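Local coordinates for protein nicastrin (Dictyostelium purpureum, PDB 4R12) that probably serves as an essential membrane-anchored subunit, with a large extracellular domain, of gamma-secretase, which cleaves Notch receptors and other membrane proteins within the membrane, at residues L497-Y500 with E501-L504; S298-I301 with D302-R305. All blocks are in the same frame, centred on the assembly; numbering follows the deposited sequence.

Contact 1: residues L497-Y500 with E501-L504; sequences LSPY and ETKL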
ATOM      1  N   LEU A 497      -1.537  10.992  11.539  1.00 36.65           N
ATOM      2  CA  LEU A 497      -0.746  11.455  10.404  1.00 36.49           C
ATOM      3  C   LEU A 497      -1.146  10.694   9.154  1.00 34.68           C
ATOM      4  O   LEU A 497      -1.474   9.501   9.232  1.00 33.79           O
ATOM      5  CB  LEU A 497       0.752  11.256  10.665  1.00 35.97           C
ATOM      6  CG  LEU A 497       1.377  11.963  11.867  1.00 38.21           C
ATOM      7  CD1 LEU A 497       2.794  11.436  12.092  1.00 35.96           C
ATOM      8  CD2 LEU A 497       1.375  13.477  11.650  1.00 36.47           C
ATOM      9  N   SER A 498      -1.098  11.362   8.004  1.00 30.14           N
ATOM     10  CA  SER A 498      -1.350  10.684   6.734  1.00 29.06           C
ATOM     11  C   SER A 498      -0.501  11.258   5.606  1.00 29.95           C
ATOM     12  O   SER A 498      -0.424  12.478   5.438  1.00 29.24           O
ATOM     13  CB  SER A 498      -2.836  10.774   6.346  1.00 30.15           C
ATOM     14  OG  SER A 498      -3.632   9.885   7.112  1.00 31.12           O
ATOM     15  N   PRO A 499       0.113  10.376   4.807  1.00 27.34           N
ATOM     16  CA  PRO A 499       0.846  10.823   3.618  1.00 26.18           C
ATOM     17  C   PRO A 499      -0.096  11.358   2.542  1.00 25.62           C
ATOM     18  O   PRO A 499      -1.311  11.161   2.614  1.00 25.06           O
ATOM     19  CB  PRO A 499       1.558   9.557   3.125  1.00 24.69           C
ATOM     20  CG  PRO A 499       1.362   8.511   4.240  1.00 27.79           C
ATOM     21  CD  PRO A 499       0.126   8.912   4.958  1.00 26.12           C
ATOM     22  N   TYR A 500       0.492  12.006   1.544  1.00 26.67           N
ATOM     23  CA  TYR A 500      -0.243  12.620   0.445  1.00 26.26           C
ATOM     24  C   TYR A 500      -1.195  11.633  -0.201  1.00 25.70           C
ATOM     25  O   TYR A 500      -2.344  11.965  -0.475  1.00 24.24           O
ATOM     26  CB  TYR A 500       0.736  13.159  -0.598  1.00 26.33           C
ATOM     27  CG  TYR A 500       0.067  13.869  -1.758  1.00 28.31           C
ATOM     28  CD1 TYR A 500      -0.285  15.210  -1.664  1.00 29.59           C
ATOM     29  CD2 TYR A 500      -0.206  13.198  -2.947  1.00 25.68           C
ATOM     30  CE1 TYR A 500      -0.907  15.874  -2.723  1.00 29.30           C
ATOM     31  CE2 TYR A 500      -0.815  13.850  -4.016  1.00 26.84           C
ATOM     32  CZ  TYR A 500      -1.167  15.189  -3.895  1.00 29.79           C
ATOM     33  OH  TYR A 500      -1.777  15.847  -4.954  1.00 29.82           O
ATOM     34  N   GLU A 501      -0.702  10.418  -0.430  1.00 24.04           N
ATOM     35  CA  GLU A 501      -1.476   9.385  -1.109  1.00 24.73           C
ATOM     36  C   GLU A 501      -2.804   9.070  -0.417  1.00 23.58           C
ATOM     37  O   GLU A 501      -3.821   8.917  -1.093  1.00 22.27           O
ATOM     38  CB  GLU A 501      -0.645   8.106  -1.242  1.00 24.33           C
ATOM     39  CG  GLU A 501       0.296   8.100  -2.436  1.00 29.63           C
ATOM     40  CD  GLU A 501       1.556   8.935  -2.229  1.00 23.47           C
ATOM     41  OE1 GLU A 501       2.285   9.142  -3.230  1.00 24.60           O
ATOM     42  OE2 GLU A 501       1.820   9.374  -1.085  1.00 25.93           O
ATOM     43  N   THR A 502      -2.799   8.970   0.911  1.00 23.11           N
ATOM     44  CA  THR A 502      -4.030   8.748   1.664  1.00 22.20           C
ATOM     45  C   THR A 502      -4.978   9.946   1.601  1.00 24.65           C
ATOM     46  O   THR A 502      -6.174   9.783   1.385  1.00 23.71           O
ATOM     47  CB  THR A 502      -3.734   8.423   3.150  1.00 24.25           C
ATOM     48  OG1 THR A 502      -3.056   7.169   3.226  1.00 24.54           O
ATOM     49  CG2 THR A 502      -5.018   8.305   3.953  1.00 25.20           C
ATOM     50  N   LYS A 503      -4.442  11.146   1.791  1.00 23.98           N
ATOM     51  CA  LYS A 503      -5.268  12.351   1.690  1.00 23.90           C
ATOM     52  C   LYS A 503      -5.898  12.492   0.303  1.00 24.30           C
ATOM     53  O   LYS A 503      -7.083  12.839   0.182  1.00 25.58           O
ATOM     54  CB  LYS A 503      -4.435  13.577   2.013  1.00 26.06           C
ATOM     55  CG  LYS A 503      -3.894  13.594   3.430  1.00 26.52           C
ATOM     56  CD  LYS A 503      -3.066  14.855   3.685  1.00 31.49           C
ATOM     57  CE  LYS A 503      -2.924  15.097   5.180  1.00 33.09           C
ATOM     58  NZ  LYS A 503      -1.519  15.026   5.654  1.00 37.66           N
ATOM     59  N   LEU A 504      -5.117  12.216  -0.740  1.00 23.39           N
ATOM     60  CA  LEU A 504      -5.650  12.267  -2.109  1.00 24.64           C
ATOM     61  C   LEU A 504      -6.774  11.254  -2.329  1.00 24.49           C
ATOM     62  O   LEU A 504      -7.849  11.606  -2.854  1.00 23.40           O
ATOM     63  CB  LEU A 504      -4.534  12.038  -3.138  1.00 24.47           C
ATOM     64  CG  LEU A 504      -4.956  12.001  -4.613  1.00 24.40           C
ATOM     65  CD1 LEU A 504      -5.772  13.243  -4.997  1.00 24.67           C
ATOM     66  CD2 LEU A 504      -3.747  11.877  -5.524  1.00 24.80           C
TER
HETATM   67  O   HOH W   1      -0.653  14.377   8.247  1.00 32.06           O
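Lys503 reaches back from the first turn of helix 500-512 to the chain that leads into it, where Pro499 occupies the N-cap position. Its CG stands opposite the carbonyl carbon (chi1 -63°), and the chain stays extended until a bend at its last torsion. The methylenes thus run back alongside the helix start, and NZ donates to Ser498 O at 2.8 Å, in the carbonyl plane. A water accepts from the same NZ and from Ser498 N, so the ammonium group holds the incoming chain once directly, at Ser498 O, and once through the water.

Beside this lysine, Thr502 turns its methyl CG2 against the Ser498 side chain, 3.8 Å from OG, while its OG1 comes 4.0 Å from Pro499 CD, the two side chains crossing at a slant. The carbonyl of Pro499 opens the helical bonding: Lys503 N approaches it almost straight, with an N-H...O angle of 173°, and Thr502 N adds a weak bond to the same oxygen.

Tyr500 and Leu504, one turn apart, form the apolar side of the contact. With CG anti to the backbone N (chi1 -178°), the tyrosine ring swings out along the helix; its hydroxyl is bonded to Asn470, and Met473 and Pro477 also touch the side chain. Glu501 folds back at chi2, bringing OE2 near the start of the helix, while OE1 accepts from Asn483 N. Leu504 lies obliquely to the ring, its CD2 methyl 3.8 Å from Tyr500 CE2.

Contact 2: residues S298-I301 with D302-R305; sequences SKCI and DPPR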
ATOM      1  N   SER A 298     -20.598  14.259  17.267  1.00 55.04           N
ATOM      2  CA  SER A 298     -20.062  13.820  15.981  1.00 53.51           C
ATOM      3  C   SER A 298     -18.713  13.133  16.166  1.00 50.50           C
ATOM      4  O   SER A 298     -18.276  12.366  15.307  1.00 47.80           O
ATOM      5  CB  SER A 298     -19.918  14.997  15.013  1.00 54.41           C
ATOM      6  OG  SER A 298     -18.893  15.881  15.432  1.00 53.64           O
ATOM      7  N   LYS A 299     -18.056  13.431  17.283  1.00 50.49           N
ATOM      8  CA  LYS A 299     -16.785  12.802  17.631  1.00 49.63           C
ATOM      9  C   LYS A 299     -16.846  12.178  19.022  1.00 49.49           C
ATOM     10  O   LYS A 299     -17.699  12.545  19.834  1.00 51.88           O
ATOM     11  CB  LYS A 299     -15.644  13.818  17.581  1.00 46.72           C
ATOM     12  CG  LYS A 299     -15.484  14.525  16.252  1.00 48.12           C
ATOM     13  CD  LYS A 299     -14.300  15.480  16.296  1.00 47.15           C
ATOM     14  CE  LYS A 299     -14.173  16.230  14.982  1.00 49.30           C
ATOM     15  NZ  LYS A 299     -12.751  16.452  14.598  1.00 50.45           N
ATOM     16  N   CYS A 300     -15.942  11.238  19.294  1.00 43.37           N
ATOM     17  CA  CYS A 300     -15.783  10.698  20.645  1.00 45.89           C
ATOM     18  C   CYS A 300     -14.484  11.208  21.243  1.00 45.81           C
ATOM     19  O   CYS A 300     -13.422  11.075  20.641  1.00 44.36           O
ATOM     20  CB  CYS A 300     -15.796   9.166  20.656  1.00 45.27           C
ATOM     21  SG  CYS A 300     -15.829   8.449  22.338  1.00 46.57           S
ATOM     22  N   ILE A 301     -14.580  11.800  22.428  1.00 48.74           N
ATOM     23  CA  ILE A 301     -13.404  12.308  23.121  1.00 50.38           C
ATOM     24  C   ILE A 301     -12.659  11.146  23.754  1.00 50.36           C
ATOM     25  O   ILE A 301     -11.432  11.091  23.738  1.00 49.89           O
ATOM     26  CB  ILE A 301     -13.776  13.326  24.221  1.00 51.60           C
ATOM     27  CG1 ILE A 301     -14.879  14.274  23.735  1.00 52.71           C
ATOM     28  CG2 ILE A 301     -12.541  14.086  24.690  1.00 53.04           C
ATOM     29  CD1 ILE A 301     -14.488  15.106  22.544  1.00 52.15           C
ATOM     30  N   ASP A 302     -13.425  10.216  24.310  1.00 47.72           N
ATOM     31  CA  ASP A 302     -12.857   9.102  25.050  1.00 50.68           C
ATOM     32  C   ASP A 302     -13.682   7.825  24.887  1.00 49.84           C
ATOM     33  O   ASP A 302     -14.821   7.764  25.339  1.00 50.84           O
ATOM     34  CB  ASP A 302     -12.743   9.466  26.531  1.00 53.93           C
ATOM     35  CG  ASP A 302     -12.071   8.387  27.335  1.00 56.19           C
ATOM     36  OD1 ASP A 302     -11.282   7.620  26.741  1.00 54.13           O
ATOM     37  OD2 ASP A 302     -12.335   8.301  28.555  1.00 60.14           O
ATOM     38  N   PRO A 303     -13.119   6.807  24.212  1.00 49.88           N
ATOM     39  CA  PRO A 303     -11.817   6.848  23.535  1.00 48.53           C
ATOM     40  C   PRO A 303     -11.893   7.685  22.261  1.00 46.38           C
ATOM     41  O   PRO A 303     -12.969   7.815  21.688  1.00 44.53           O
ATOM     42  CB  PRO A 303     -11.530   5.381  23.216  1.00 46.32           C
ATOM     43  CG  PRO A 303     -12.875   4.744  23.137  1.00 47.61           C
ATOM     44  CD  PRO A 303     -13.780   5.497  24.069  1.00 49.48           C
ATOM     45  N   PRO A 304     -10.768   8.268  21.839  1.00 45.44           N
ATOM     46  CA  PRO A 304     -10.821   9.211  20.718  1.00 44.29           C
ATOM     47  C   PRO A 304     -11.163   8.557  19.381  1.00 38.91           C
ATOM     48  O   PRO A 304     -10.522   7.597  18.962  1.00 37.71           O
ATOM     49  CB  PRO A 304      -9.410   9.810  20.690  1.00 43.43           C
ATOM     50  CG  PRO A 304      -8.566   8.880  21.483  1.00 43.47           C
ATOM     51  CD  PRO A 304      -9.448   8.234  22.487  1.00 45.75           C
ATOM     52  N   ARG A 305     -12.210   9.083  18.751  1.00 39.62           N
ATOM     53  CA  ARG A 305     -12.545   8.804  17.357  1.00 37.47           C
ATOM     54  C   ARG A 305     -12.972  10.112  16.699  1.00 37.78           C
ATOM     55  O   ARG A 305     -13.861  10.817  17.193  1.00 37.10           O
ATOM     56  CB  ARG A 305     -13.662   7.768  17.244  1.00 38.44           C
ATOM     57  CG  ARG A 305     -13.357   6.429  17.898  1.00 37.50           C
ATOM     58  CD  ARG A 305     -12.295   5.641  17.139  1.00 36.28           C
ATOM     59  NE  ARG A 305     -12.235   4.262  17.620  1.00 36.54           N
ATOM     60  CZ  ARG A 305     -11.505   3.869  18.660  1.00 37.72           C
ATOM     61  NH1 ARG A 305     -10.766   4.752  19.323  1.00 36.09           N
ATOM     62  NH2 ARG A 305     -11.519   2.599  19.043  1.00 37.04           N
TER
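Cys300 and Arg305 pair through their backbones to close a tight antiparallel hairpin-like loop, with Ile301 to Pro304 forming the bend. The two main-chain bonds of this single hydrogen-bonded pair run in both directions: Cys300 N donates to Arg305 O at 3.0 Å, and Arg305 N returns to Cys300 O at the same length. The Cys300 carbonyl has a further neighbour, since Pro304 CA lies 3.2 Å from Cys300 O in a CA-H...O contact. One oxygen is therefore met by two successive residues of the returning chain.

The bend contains two consecutive prolines, and the peptide bond between Asp302 and Pro303 is cis. Neither proline nitrogen can donate a hydrogen bond.

The sulfur of Cys300 meets the backbone of the bend. SG stands anti to its backbone N (chi1 -172°), which brings it to the carbonyls there, 3.0 Å from Pro303 O and 3.2 Å from Asp302 O. The CD methylene of Pro303 lies 4.0 Å from the same Cys300 SG, and a disulfide to Cys290 fixes the sulfur from outside the loop. At the open end, the CB methylene of Lys299 sits beside the carbonyl oxygen of Arg305.

The charged side chains of Arg305 and Asp302 are held by a hydrogen bond and salt bridges. Arg305 NH1 donates to Pro304 O at 2.9 Å, with the oxygen in the guanidinium plane but the donor well above the carbonyl plane, while NE forms a salt bridge with Asp284. Asp302 makes its own salt bridge with Lys291.

Within the large lobe, the loop follows strand 292-293 and precedes helix 309-313 in the chain. Ile301 and Asp302 form a classic beta bulge opposite Thr292 of that strand, and Asp284, the partner of Arg305, belongs to helix 276-287.

In the fold
The two contacts occupy separate parts of the chain, their centres 22 Å apart and their nearest atoms about 12 Å apart, and they share no helix or strand. Contact 1 is partly buried, about 12 Å from the centre of the chain, whereas contact 2 lies at the surface, about 27 Å from it. Their chemistry differs too. At 497-504 a helix start is held by successive backbone bonds, a lysine and packing against surrounding loops. At 298-305 an irregular loop is fixed by one antiparallel pair within it and, to residues outside it, by a disulfide, salt bridges to Asp284 and Lys291, and backbone bonds to Lys291 and Thr292.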